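Local coordinates for putative endonuclease/exonuclease/phosphatase family protein (Bacteroides vulgatus ATCC 8482, PDB 3G6S) that probably cleaves nucleic acids as a DNase I-like nuclease of the endonuclease/exonuclease/phosphatase family, at residues A[48-51]-A[52-56]. Residues are numbered along the deposited sequence; the frame is centred on the assembly and turned at random.
Sequences LHNQ and FQDLR
His-49 and Gln-53 run side by side on the first turns of helix 49-58, which follows strand 41-45 in the DNase I-like fold; Leu-48 is the N-cap residue. Regular i to i+4 backbone bonds begin at once: Phe-52 N donates to Leu-48 O at 2.7 Å, and Gln-53 N to His-49 O at 3.0 Å. Gln-53 can be followed outward. Its CB lies 3.6 Å from both His-49 O and Asn-50 O; CG, beside the backbone N at chi1 -75°, meets His-49 O and lies 3.6 Å from His-49 CE1, reaching the imidazole obliquely. The chain then bends at chi2, and the amide ends with OE1 in the plane of the Arg-56 guanidinium, at its edge. The imidazole gets within reach of CG because His-49 carries its own CG anti to the backbone N (chi1 -176°); ring and amide planes end up 36° apart. Phe-52 brings its CB 3.5 Å from His-49 O, but its ring leads away from this turn to stack on Tyr-78 and meet Phe-82 of strand 81-84. One turn on from Asn-50, Asp-54 N donates to Asn-50 O at 3.0 Å, and the carboxylate folds back beside the same carbonyl, with CG 3.2 Å from Asn-50 O. Its polar partner is Trp-23, whose NE1 is hydrogen-bonded to OD2, tying the helix to a loop. With an alanine at Asp-54, the indole N-H of Trp-23 would probably lose this acceptor and that tie would be cut, while the backbone bond to Asn-50 could persist. Within the following turn, Arg-56 N closes on Phe-52 O at 3.2 Å.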
# COMPACT_ATOMS: atom_id res chain seq x y z
N LEU A 48 2.08 13.38 0.20
CA LEU A 48 1.96 14.62 0.97
C LEU A 48 0.56 15.20 0.76
O LEU A 48 -0.13 14.87 -0.21
CB LEU A 48 3.04 15.62 0.53
CG LEU A 48 4.48 15.22 0.86
CD1 LEU A 48 5.45 16.24 0.29
CD2 LEU A 48 4.65 15.10 2.36
N HIS A 49 0.16 16.08 1.67
CA HIS A 49 -1.16 16.68 1.60
C HIS A 49 -1.56 17.30 0.26
O HIS A 49 -2.69 17.12 -0.21
CB HIS A 49 -1.34 17.73 2.70
CG HIS A 49 -2.71 18.31 2.72
ND1 HIS A 49 -3.09 19.35 1.90
CD2 HIS A 49 -3.83 17.93 3.39
CE1 HIS A 49 -4.38 19.58 2.05
NE2 HIS A 49 -4.85 18.74 2.95
N ASN A 50 -0.64 18.01 -0.38
CA ASN A 50 -0.97 18.59 -1.67
C ASN A 50 -1.15 17.48 -2.69
O ASN A 50 -2.01 17.58 -3.56
CB ASN A 50 0.12 19.55 -2.10
CG ASN A 50 1.45 18.87 -2.26
OD1 ASN A 50 1.74 18.29 -3.30
ND2 ASN A 50 2.26 18.91 -1.20
N GLN A 51 -0.36 16.41 -2.56
CA GLN A 51 -0.47 15.27 -3.48
C GLN A 51 -1.77 14.51 -3.21
O GLN A 51 -2.41 14.00 -4.14
CB GLN A 51 0.71 14.31 -3.33
CG GLN A 51 2.07 14.95 -3.50
CD GLN A 51 3.19 13.96 -3.33
OE1 GLN A 51 3.61 13.30 -4.28
NE2 GLN A 51 3.68 13.82 -2.10
N PHE A 52 -2.15 14.42 -1.95
CA PHE A 52 -3.38 13.74 -1.60
C PHE A 52 -4.51 14.48 -2.29
O PHE A 52 -5.39 13.87 -2.90
CB PHE A 52 -3.58 13.75 -0.10
CG PHE A 52 -4.80 13.02 0.35
CD1 PHE A 52 -4.83 11.63 0.37
CD2 PHE A 52 -5.93 13.72 0.75
CE1 PHE A 52 -5.96 10.94 0.80
CE2 PHE A 52 -7.07 13.04 1.18
CZ PHE A 52 -7.08 11.65 1.21
N GLN A 53 -4.49 15.81 -2.20
CA GLN A 53 -5.53 16.64 -2.82
C GLN A 53 -5.57 16.49 -4.35
O GLN A 53 -6.64 16.52 -4.95
CB GLN A 53 -5.35 18.11 -2.46
CG GLN A 53 -5.77 18.47 -1.04
CD GLN A 53 -7.23 18.10 -0.74
OE1 GLN A 53 -7.57 16.92 -0.57
NE2 GLN A 53 -8.10 19.11 -0.69
N ASP A 54 -4.40 16.35 -4.98
CA ASP A 54 -4.37 16.20 -6.42
C ASP A 54 -5.01 14.87 -6.81
O ASP A 54 -5.70 14.79 -7.82
CB ASP A 54 -2.93 16.23 -6.96
CG ASP A 54 -2.27 17.57 -6.77
OD1 ASP A 54 -2.99 18.60 -6.74
OD2 ASP A 54 -1.03 17.60 -6.65
N LEU A 55 -4.77 13.84 -6.01
CA LEU A 55 -5.35 12.53 -6.31
C LEU A 55 -6.87 12.62 -6.28
O LEU A 55 -7.54 12.12 -7.19
CB LEU A 55 -4.88 11.47 -5.30
CG LEU A 55 -3.60 10.65 -5.57
CD1 LEU A 55 -3.35 10.51 -7.07
CD2 LEU A 55 -2.42 11.33 -4.91
N ARG A 56 -7.41 13.25 -5.24
CA ARG A 56 -8.86 13.39 -5.14
C ARG A 56 -9.40 14.14 -6.36
O ARG A 56 -10.47 13.80 -6.88
CB ARG A 56 -9.23 14.13 -3.85
CG ARG A 56 -8.89 13.36 -2.58
CD ARG A 56 -9.30 14.11 -1.32
NE ARG A 56 -10.67 14.62 -1.40
CZ ARG A 56 -11.74 13.87 -1.63
NH1 ARG A 56 -11.62 12.56 -1.80
NH2 ARG A 56 -12.94 14.43 -1.70